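Local coordinates for protein cyclin-dependent kinase inhibitor 3 (Homo sapiens, PDB 1FPZ) that removes phosphate from phosphotyrosine and phosphoserine or phosphothreonine residues of proteins, including the activation-site threonine of CDK2 in a cyclin-dependent manner, at residues T25-S33 with R58-L67; C70-C79 with C129-S140. The protein carries 1 engineered substitution. All blocks are in the same frame, centred on the assembly; numbering follows the deposited sequence.

Interaction 1 lays the N-terminal segment 25-33 against helix 60-70, and interaction 2 pairs two parallel strands inside the central mixed sheet. They come in series along the chain, with centres about 12 Å apart. Helix 60-70 leads through a short turn into strand 74-77, and a probable hydrogen bond from I72 N to L67 O (3.2 Å) marks that junction. L67 also packs on L137, while W31 lies against K135 and T136. Strand 30-33 forms one outermost strand of the sheet that holds 74-77 and 136-139. The first segment belongs to the region that interacts with CDK2, whereas interaction 2 runs to the active site, which places part of the CDK2-interacting region beside the catalytic sheet.

Interaction 1: T25-S33 with R58-L67; sequences TPIHISWLS and RNVQKDTEEL
The extended backbone of T25-I29 passes obliquely over the K62-L67 part of helix 60-70, I27 coming closest to D63 with their CA atoms 6.6 Å apart. I27 has the largest share of the contact, its branched side chain reaching two places at once. CD1 lies over the helix backbone at D63 O and touches both E66 CG and L67 CG, the latter at 3.5 Å, a tight apolar fit. CG2 turns instead to the charged pair, at the edge of the R58 guanidinium. Its approaches of 3.1 Å to R58 NH2 and 3.0 Å to D63 OD2 are strained, and with a first torsion of 19°, which nearly eclipses CG1 with the backbone N, the modelled conformer is somewhat doubtful. The branched end of L67 offers CG and CD2 to I27 CD1 and CD2 to I29 CD1, which suits an apolar residue on the buried side of the helix.

R58 folds back at chi2 (-74°) to bring NE to D63 OD2 in a salt bridge of 2.8 Å, whose hydrogen bond is weak. The P26 carbonyl oxygen rests over one face of that guanidinium, 2.9 Å from R58 NH2, where no N-H is aimed at it. K62, by contrast, is extended, and its long chain brings NZ to the T25 carbonyl; a water accepts from K62 NZ (2.6 Å) and donates to T25 O.

D63 OD2, already paired with R58, also accepts from the backbone N of G50, which ties the helix start to a loop. V60 and T64 pack on helix 92-98, while strand 30-33 continues from this contact to pair with strand 42-46 at one border of the central sheet.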
loop_
_atom_site.group_PDB
_atom_site.type_symbol
_atom_site.label_atom_id
_atom_site.label_comp_id
_atom_site.label_asym_id
_atom_site.label_seq_id
_atom_site.Cartn_x
_atom_site.Cartn_y
_atom_site.Cartn_z
ATOM N N THR A 25 -10.821 -4.236 19.202
ATOM C CA THR A 25 -10.366 -5.240 18.193
ATOM C C THR A 25 -8.940 -4.956 17.721
ATOM O O THR A 25 -8.396 -3.872 17.958
ATOM C CB THR A 25 -11.296 -5.261 16.947
ATOM O OG1 THR A 25 -10.979 -6.399 16.145
ATOM C CG2 THR A 25 -11.100 -4.015 16.089
ATOM N N PRO A 26 -8.311 -5.939 17.056
ATOM C CA PRO A 26 -6.944 -5.742 16.569
ATOM C C PRO A 26 -6.844 -4.669 15.481
ATOM O O PRO A 26 -6.998 -3.460 15.739
ATOM C CB PRO A 26 -6.574 -7.126 16.053
ATOM C CG PRO A 26 -7.320 -8.028 16.977
ATOM C CD PRO A 26 -8.665 -7.369 17.023
ATOM N N ILE A 27 -6.566 -5.148 14.272
ATOM C CA ILE A 27 -6.425 -4.356 13.053
ATOM C C ILE A 27 -6.233 -5.470 12.061
ATOM O O ILE A 27 -5.343 -6.314 12.243
ATOM C CB ILE A 27 -5.151 -3.505 13.029
ATOM C CG1 ILE A 27 -4.152 -4.055 14.043
ATOM C CG2 ILE A 27 -5.498 -2.050 13.223
ATOM C CD1 ILE A 27 -2.771 -3.446 13.941
ATOM N N HIS A 28 -7.054 -5.502 11.025
ATOM C CA HIS A 28 -6.898 -6.582 10.085
ATOM C C HIS A 28 -6.082 -6.289 8.841
ATOM O O HIS A 28 -6.284 -5.285 8.170
ATOM C CB HIS A 28 -8.241 -7.125 9.658
ATOM C CG HIS A 28 -8.130 -8.455 9.005
ATOM N ND1 HIS A 28 -8.855 -8.805 7.888
ATOM C CD2 HIS A 28 -7.344 -9.517 9.300
ATOM C CE1 HIS A 28 -8.518 -10.028 7.519
ATOM N NE2 HIS A 28 -7.602 -10.482 8.358
ATOM N N ILE A 29 -5.187 -7.220 8.540
ATOM C CA ILE A 29 -4.304 -7.167 7.389
ATOM C C ILE A 29 -4.825 -8.168 6.361
ATOM O O ILE A 29 -5.061 -9.334 6.692
ATOM C CB ILE A 29 -2.883 -7.593 7.790
ATOM C CG1 ILE A 29 -2.421 -6.792 9.005
ATOM C CG2 ILE A 29 -1.926 -7.440 6.615
ATOM C CD1 ILE A 29 -1.040 -7.167 9.501
ATOM N N SER A 30 -5.031 -7.708 5.131
ATOM C CA SER A 30 -5.484 -8.565 4.036
ATOM C C SER A 30 -4.232 -8.960 3.267
ATOM O O SER A 30 -3.609 -8.123 2.614
ATOM C CB SER A 30 -6.416 -7.792 3.137
ATOM O OG SER A 30 -7.531 -7.337 3.873
ATOM N N TRP A 31 -3.862 -10.231 3.344
ATOM C CA TRP A 31 -2.650 -10.693 2.695
ATOM C C TRP A 31 -2.785 -11.137 1.228
ATOM O O TRP A 31 -3.456 -12.130 0.931
ATOM C CB TRP A 31 -2.035 -11.806 3.549
ATOM C CG TRP A 31 -1.552 -11.365 4.936
ATOM C CD1 TRP A 31 -2.150 -11.617 6.138
ATOM C CD2 TRP A 31 -0.340 -10.661 5.237
ATOM N NE1 TRP A 31 -1.385 -11.124 7.168
ATOM C CE2 TRP A 31 -0.269 -10.529 6.643
ATOM C CE3 TRP A 31 0.694 -10.128 4.450
ATOM C CZ2 TRP A 31 0.795 -9.886 7.286
ATOM C CZ3 TRP A 31 1.753 -9.492 5.082
ATOM C CH2 TRP A 31 1.796 -9.376 6.493
ATOM N N LEU A 32 -2.115 -10.407 0.329
ATOM C CA LEU A 32 -2.154 -10.698 -1.105
ATOM C C LEU A 32 -1.086 -11.713 -1.542
ATOM O O LEU A 32 0.109 -11.491 -1.342
ATOM C CB LEU A 32 -1.957 -9.412 -1.902
ATOM C CG LEU A 32 -1.846 -9.539 -3.441
ATOM C CD1 LEU A 32 -3.195 -9.984 -4.027
ATOM C CD2 LEU A 32 -1.514 -8.169 -4.040
ATOM N N SER A 33 -1.510 -12.818 -2.140
ATOM C CA SER A 33 -0.534 -13.797 -2.608
ATOM C C SER A 33 0.066 -13.274 -3.906
ATOM O O SER A 33 -0.644 -12.730 -4.745
ATOM C CB SER A 33 -1.195 -15.147 -2.851
ATOM O OG SER A 33 -0.476 -15.875 -3.831
ATOM N N ARG A 58 -9.502 4.430 17.195
ATOM C CA ARG A 58 -8.447 3.433 17.339
ATOM C C ARG A 58 -7.337 3.960 18.237
ATOM O O ARG A 58 -7.187 5.162 18.411
ATOM C CB ARG A 58 -7.858 3.093 15.971
ATOM C CG ARG A 58 -8.326 1.785 15.368
ATOM C CD ARG A 58 -7.686 0.582 16.054
ATOM N NE ARG A 58 -7.645 -0.566 15.151
ATOM C CZ ARG A 58 -8.721 -1.134 14.613
ATOM N NH1 ARG A 58 -9.930 -0.671 14.897
ATOM N NH2 ARG A 58 -8.590 -2.139 13.751
ATOM N N ASN A 59 -6.552 3.039 18.787
ATOM C CA ASN A 59 -5.436 3.362 19.668
ATOM C C ASN A 59 -4.150 3.203 18.854
ATOM O O ASN A 59 -3.674 2.084 18.671
ATOM C CB ASN A 59 -5.447 2.378 20.834
ATOM C CG ASN A 59 -4.307 2.593 21.781
ATOM O OD1 ASN A 59 -3.968 1.713 22.567
ATOM N ND2 ASN A 59 -3.707 3.773 21.726
ATOM N N VAL A 60 -3.581 4.308 18.384
ATOM C CA VAL A 60 -2.387 4.246 17.546
ATOM C C VAL A 60 -1.189 3.492 18.120
ATOM O O VAL A 60 -0.419 2.887 17.374
ATOM C CB VAL A 60 -1.962 5.651 17.138
ATOM C CG1 VAL A 60 -1.050 5.592 15.938
ATOM C CG2 VAL A 60 -3.190 6.470 16.829
ATOM N N GLN A 61 -1.034 3.510 19.438
ATOM C CA GLN A 61 0.086 2.811 20.059
ATOM C C GLN A 61 -0.145 1.306 20.120
ATOM O O GLN A 61 0.768 0.522 19.870
ATOM C CB GLN A 61 0.303 3.311 21.476
ATOM C CG GLN A 61 0.239 4.799 21.618
ATOM C CD GLN A 61 0.191 5.182 23.057
ATOM O OE1 GLN A 61 -0.721 4.777 23.791
ATOM N NE2 GLN A 61 1.179 5.953 23.491
ATOM N N LYS A 62 -1.358 0.899 20.477
ATOM C CA LYS A 62 -1.667 -0.521 20.546
ATOM C C LYS A 62 -1.555 -1.152 19.162
ATOM O O LYS A 62 -0.986 -2.235 19.019
ATOM C CB LYS A 62 -3.079 -0.767 21.061
ATOM C CG LYS A 62 -3.429 -2.258 21.084
ATOM C CD LYS A 62 -4.919 -2.499 20.948
ATOM C CE LYS A 62 -5.196 -3.977 20.725
ATOM N NZ LYS A 62 -6.508 -4.203 20.075
ATOM N N ASP A 63 -2.115 -0.479 18.155
ATOM C CA ASP A 63 -2.083 -0.959 16.766
ATOM C C ASP A 63 -0.667 -1.177 16.311
ATOM O O ASP A 63 -0.342 -2.216 15.742
ATOM C CB ASP A 63 -2.723 0.047 15.823
ATOM C CG ASP A 63 -4.191 0.222 16.081
ATOM O OD1 ASP A 63 -4.579 0.310 17.267
ATOM O OD2 ASP A 63 -4.961 0.283 15.101
ATOM N N THR A 64 0.160 -0.166 16.540
ATOM C CA THR A 64 1.573 -0.214 16.190
ATOM C C THR A 64 2.206 -1.464 16.820
ATOM O O THR A 64 2.805 -2.284 16.127
ATOM C CB THR A 64 2.305 1.077 16.709
ATOM O OG1 THR A 64 1.870 2.221 15.956
ATOM C CG2 THR A 64 3.821 0.935 16.605
ATOM N N GLU A 65 2.054 -1.603 18.138
ATOM C CA GLU A 65 2.590 -2.742 18.890
ATOM C C GLU A 65 2.075 -4.073 18.327
ATOM O O GLU A 65 2.815 -5.052 18.228
ATOM C CB GLU A 65 2.182 -2.622 20.353
ATOM C CG GLU A 65 2.907 -3.562 21.270
ATOM C CD GLU A 65 4.325 -3.117 21.530
ATOM O OE1 GLU A 65 5.150 -3.186 20.601
ATOM O OE2 GLU A 65 4.608 -2.686 22.668
ATOM N N GLU A 66 0.797 -4.102 17.974
ATOM C CA GLU A 66 0.185 -5.296 17.399
ATOM C C GLU A 66 0.907 -5.694 16.108
ATOM O O GLU A 66 1.263 -6.860 15.910
ATOM C CB GLU A 66 -1.287 -5.016 17.087
ATOM C CG GLU A 66 -1.869 -5.931 16.042
ATOM C CD GLU A 66 -2.498 -7.186 16.614
ATOM O OE1 GLU A 66 -1.866 -7.864 17.453
ATOM O OE2 GLU A 66 -3.637 -7.499 16.204
ATOM N N LEU A 67 1.099 -4.714 15.225
ATOM C CA LEU A 67 1.769 -4.936 13.956
ATOM C C LEU A 67 3.188 -5.397 14.196
ATOM O O LEU A 67 3.694 -6.279 13.499
ATOM C CB LEU A 67 1.798 -3.647 13.133
ATOM C CG LEU A 67 0.457 -3.059 12.707
ATOM C CD1 LEU A 67 0.680 -1.635 12.205
ATOM C CD2 LEU A 67 -0.183 -3.934 11.619
HETATM O O HOH W 1 -7.700 -2.018 19.511
HETATM O O HOH W 2 -9.372 -4.186 12.272
#

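Interaction 2: C70-C79 with C129-S140. Engineered in segment 129-140: S140 (natural residue Cys).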
loop_
_atom_site.group_PDB
_atom_site.type_symbol
_atom_site.label_atom_id
_atom_site.label_comp_id
_atom_site.label_asym_id
_atom_site.label_seq_id
_atom_site.Cartn_x
_atom_site.Cartn_y
_atom_site.Cartn_z
ATOM N N CYS A 70 3.299 -8.831 15.194
ATOM C CA CYS A 70 2.931 -9.703 14.089
ATOM C C CYS A 70 4.123 -10.036 13.223
ATOM O O CYS A 70 4.068 -10.972 12.431
ATOM C CB CYS A 70 1.890 -9.040 13.190
ATOM S SG CYS A 70 0.177 -9.113 13.731
ATOM N N GLY A 71 5.192 -9.257 13.343
ATOM C CA GLY A 71 6.369 -9.523 12.531
ATOM C C GLY A 71 6.546 -8.547 11.376
ATOM O O GLY A 71 7.425 -8.712 10.519
ATOM N N ILE A 72 5.707 -7.524 11.346
ATOM C CA ILE A 72 5.785 -6.518 10.302
ATOM C C ILE A 72 7.163 -5.888 10.386
ATOM O O ILE A 72 7.562 -5.405 11.439
ATOM C CB ILE A 72 4.758 -5.405 10.518
ATOM C CG1 ILE A 72 3.358 -5.996 10.702
ATOM C CG2 ILE A 72 4.804 -4.434 9.349
ATOM C CD1 ILE A 72 2.857 -6.790 9.529
ATOM N N GLN A 73 7.888 -5.873 9.281
ATOM C CA GLN A 73 9.224 -5.296 9.291
ATOM C C GLN A 73 9.307 -3.950 8.578
ATOM O O GLN A 73 10.034 -3.054 8.996
ATOM C CB GLN A 73 10.201 -6.264 8.643
ATOM C CG GLN A 73 9.952 -7.706 9.011
ATOM C CD GLN A 73 11.210 -8.514 8.939
ATOM O OE1 GLN A 73 12.016 -8.492 9.865
ATOM N NE2 GLN A 73 11.407 -9.217 7.825
ATOM N N ASP A 74 8.570 -3.829 7.487
ATOM C CA ASP A 74 8.532 -2.602 6.704
ATOM C C ASP A 74 7.090 -2.205 6.424
ATOM O O ASP A 74 6.293 -3.062 6.051
ATOM C CB ASP A 74 9.254 -2.817 5.377
ATOM C CG ASP A 74 10.748 -2.984 5.539
ATOM O OD1 ASP A 74 11.182 -3.962 6.186
ATOM O OD2 ASP A 74 11.494 -2.138 5.006
ATOM N N ILE A 75 6.754 -0.917 6.591
ATOM C CA ILE A 75 5.393 -0.398 6.326
ATOM C C ILE A 75 5.406 0.774 5.324
ATOM O O ILE A 75 6.178 1.700 5.500
ATOM C CB ILE A 75 4.714 0.119 7.607
ATOM C CG1 ILE A 75 4.570 -1.011 8.616
ATOM C CG2 ILE A 75 3.320 0.664 7.289
ATOM C CD1 ILE A 75 4.089 -0.534 9.934
ATOM N N PHE A 76 4.568 0.729 4.282
ATOM C CA PHE A 76 4.501 1.813 3.297
ATOM C C PHE A 76 3.217 2.598 3.539
ATOM O O PHE A 76 2.124 2.031 3.569
ATOM C CB PHE A 76 4.494 1.294 1.851
ATOM C CG PHE A 76 5.804 0.675 1.412
ATOM C CD1 PHE A 76 6.289 -0.489 2.014
ATOM C CD2 PHE A 76 6.534 1.250 0.382
ATOM C CE1 PHE A 76 7.493 -1.074 1.574
ATOM C CE2 PHE A 76 7.735 0.677 -0.058
ATOM C CZ PHE A 76 8.208 -0.479 0.534
ATOM N N VAL A 77 3.362 3.908 3.682
ATOM C CA VAL A 77 2.238 4.781 3.970
ATOM C C VAL A 77 1.967 5.747 2.837
ATOM O O VAL A 77 2.862 6.507 2.453
ATOM C CB VAL A 77 2.510 5.587 5.235
ATOM C CG1 VAL A 77 1.348 6.548 5.513
ATOM C CG2 VAL A 77 2.734 4.636 6.403
ATOM N N PHE A 78 0.747 5.728 2.297
ATOM C CA PHE A 78 0.428 6.636 1.209
ATOM C C PHE A 78 -0.491 7.772 1.633
ATOM O O PHE A 78 -0.969 8.503 0.787
ATOM C CB PHE A 78 -0.169 5.899 0.006
ATOM C CG PHE A 78 0.611 4.680 -0.414
ATOM C CD1 PHE A 78 0.137 3.395 -0.104
ATOM C CD2 PHE A 78 1.761 4.796 -1.168
ATOM C CE1 PHE A 78 0.794 2.239 -0.552
ATOM C CE2 PHE A 78 2.433 3.643 -1.626
ATOM C CZ PHE A 78 1.935 2.364 -1.311
ATOM N N CYS A 79 -0.710 7.931 2.942
ATOM C CA CYS A 79 -1.550 9.007 3.474
ATOM C C CYS A 79 -0.748 10.293 3.532
ATOM O O CYS A 79 0.424 10.259 3.889
ATOM C CB CYS A 79 -2.008 8.673 4.884
ATOM S SG CYS A 79 -3.420 7.554 4.950
ATOM N N CYS A 129 12.196 -5.239 -0.610
ATOM C CA CYS A 129 11.659 -5.798 0.622
ATOM C C CYS A 129 11.370 -7.277 0.402
ATOM O O CYS A 129 11.620 -8.086 1.274
ATOM C CB CYS A 129 10.347 -5.095 1.040
ATOM S SG CYS A 129 10.440 -3.787 2.316
ATOM N N LEU A 130 10.840 -7.619 -0.766
ATOM C CA LEU A 130 10.506 -9.003 -1.055
ATOM C C LEU A 130 11.774 -9.826 -1.295
ATOM O O LEU A 130 11.945 -10.882 -0.698
ATOM C CB LEU A 130 9.551 -9.077 -2.256
ATOM C CG LEU A 130 8.308 -8.176 -2.132
ATOM C CD1 LEU A 130 7.563 -8.106 -3.451
ATOM C CD2 LEU A 130 7.407 -8.681 -1.039
ATOM N N LYS A 131 12.668 -9.340 -2.143
ATOM C CA LYS A 131 13.900 -10.074 -2.388
ATOM C C LYS A 131 14.710 -10.251 -1.106
ATOM O O LYS A 131 15.592 -11.090 -1.063
ATOM C CB LYS A 131 14.723 -9.391 -3.490
ATOM C CG LYS A 131 13.999 -9.404 -4.854
ATOM C CD LYS A 131 13.787 -10.830 -5.387
ATOM C CE LYS A 131 12.578 -10.953 -6.336
ATOM N NZ LYS A 131 11.256 -11.022 -5.634
ATOM N N ASN A 132 14.398 -9.475 -0.065
ATOM C CA ASN A 132 15.084 -9.589 1.232
ATOM C C ASN A 132 14.250 -10.425 2.200
ATOM O O ASN A 132 14.658 -10.677 3.331
ATOM C CB ASN A 132 15.316 -8.209 1.864
ATOM C CG ASN A 132 16.274 -7.344 1.063
ATOM O OD1 ASN A 132 17.078 -7.848 0.272
ATOM N ND2 ASN A 132 16.209 -6.031 1.282
ATOM N N TYR A 133 13.066 -10.829 1.744
ATOM C CA TYR A 133 12.146 -11.642 2.540
ATOM C C TYR A 133 11.588 -10.878 3.740
ATOM O O TYR A 133 11.310 -11.449 4.793
ATOM C CB TYR A 133 12.850 -12.936 2.990
ATOM C CG TYR A 133 13.300 -13.808 1.825
ATOM C CD1 TYR A 133 14.113 -13.285 0.820
ATOM C CD2 TYR A 133 12.893 -15.142 1.712
ATOM C CE1 TYR A 133 14.505 -14.048 -0.259
ATOM C CE2 TYR A 133 13.289 -15.919 0.622
ATOM C CZ TYR A 133 14.096 -15.358 -0.357
ATOM O OH TYR A 133 14.519 -16.094 -1.435
ATOM N N ARG A 134 11.402 -9.574 3.561
ATOM C CA ARG A 134 10.877 -8.734 4.628
ATOM C C ARG A 134 9.352 -8.728 4.729
ATOM O O ARG A 134 8.653 -8.440 3.754
ATOM C CB ARG A 134 11.358 -7.291 4.436
ATOM C CG ARG A 134 12.834 -7.084 4.725
ATOM C CD ARG A 134 13.142 -7.494 6.156
ATOM N NE ARG A 134 12.709 -6.510 7.152
ATOM C CZ ARG A 134 13.466 -5.505 7.578
ATOM N NH1 ARG A 134 13.005 -4.667 8.487
ATOM N NH2 ARG A 134 14.691 -5.342 7.097
ATOM N N LYS A 135 8.839 -9.027 5.914
ATOM C CA LYS A 135 7.404 -8.999 6.107
ATOM C C LYS A 135 6.972 -7.564 5.827
ATOM O O LYS A 135 7.245 -6.654 6.621
ATOM C CB LYS A 135 7.059 -9.375 7.542
ATOM C CG LYS A 135 5.570 -9.278 7.860
ATOM C CD LYS A 135 5.210 -10.207 8.990
ATOM C CE LYS A 135 3.712 -10.215 9.245
ATOM N NZ LYS A 135 3.278 -11.486 9.913
ATOM N N THR A 136 6.289 -7.357 4.710
ATOM C CA THR A 136 5.872 -6.014 4.326
ATOM C C THR A 136 4.362 -5.723 4.314
ATOM O O THR A 136 3.562 -6.505 3.807
ATOM C CB THR A 136 6.439 -5.706 2.960
ATOM O OG1 THR A 136 7.854 -5.861 3.012
ATOM C CG2 THR A 136 6.094 -4.299 2.514
ATOM N N LEU A 137 3.997 -4.554 4.830
ATOM C CA LEU A 137 2.613 -4.104 4.908
ATOM C C LEU A 137 2.430 -2.697 4.288
ATOM O O LEU A 137 3.281 -1.816 4.491
ATOM C CB LEU A 137 2.219 -4.054 6.370
ATOM C CG LEU A 137 1.243 -2.976 6.786
ATOM C CD1 LEU A 137 -0.151 -3.383 6.369
ATOM C CD2 LEU A 137 1.354 -2.767 8.311
ATOM N N ILE A 138 1.327 -2.474 3.550
ATOM C CA ILE A 138 1.090 -1.154 2.956
ATOM C C ILE A 138 -0.304 -0.649 3.304
ATOM O O ILE A 138 -1.238 -1.423 3.422
ATOM C CB ILE A 138 1.281 -1.162 1.410
ATOM C CG1 ILE A 138 0.019 -1.661 0.685
ATOM C CG2 ILE A 138 2.428 -2.098 1.052
ATOM C CD1 ILE A 138 0.210 -1.849 -0.792
ATOM N N HIS A 139 -0.449 0.657 3.481
ATOM C CA HIS A 139 -1.755 1.189 3.804
ATOM C C HIS A 139 -1.951 2.631 3.395
ATOM O O HIS A 139 -1.013 3.412 3.284
ATOM C CB HIS A 139 -2.022 1.069 5.306
ATOM C CG HIS A 139 -1.577 2.261 6.107
ATOM N ND1 HIS A 139 -2.088 3.527 5.906
ATOM C CD2 HIS A 139 -0.713 2.366 7.142
ATOM C CE1 HIS A 139 -1.562 4.359 6.785
ATOM N NE2 HIS A 139 -0.721 3.680 7.547
ATOM N N SER A 140 -3.211 2.962 3.197
ATOM C CA SER A 140 -3.670 4.283 2.833
ATOM C C SER A 140 -4.591 4.718 3.978
ATOM O O SER A 140 -4.281 4.528 5.150
ATOM C CB SER A 140 -4.480 4.187 1.556
ATOM O OG SER A 140 -3.730 4.639 0.467
#
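The F76 ring presents its edge to C129, whose SG lies 5.3 Å from the ring centroid, and to the L137 carbonyl oxygen; the ring itself stacks with H104 of the next strand. Next to it, at the start of the strand, the R134 guanidinium has D74 OD1 over one face and Q73 CB at its edge. Carboxylate and guanidinium planes stand 74° apart; because OD1 lies well out of the guanidinium plane, no N-H points at it and the salt bridge rests on charge alone, the modelled place of R134 NH1 being less sure. The other oxygen, D74 OD2, is hydrogen-bonded to H104 NE2, the stronger polar partner. The H139 ring meets C79 SG at its edge.

Strands 74-77 and 136-139, which carry these groups, run parallel, 16° apart. L137 N gives to D74 O (3.0 Å), F76 N to L137 O and H139 N to F76 O. I75, V77, L137 and H139 lie on one face; D74, F76, T136 and I138 on the other. K135 is stretched out, CG anti to its own N (chi1 176°), which carries NZ to the carbonyl of C70 (2.7 Å) at the end of helix 60-70.

S140, engineered from the cysteine predicted to form the phosphocysteine intermediate, directly follows strand 136-139. It sits near R146 and a sulfate, probably from the crystallisation liquor: H139, S140 and R146 mark the H-C-x5-R signature of the protein-tyrosine phosphatase P-loop.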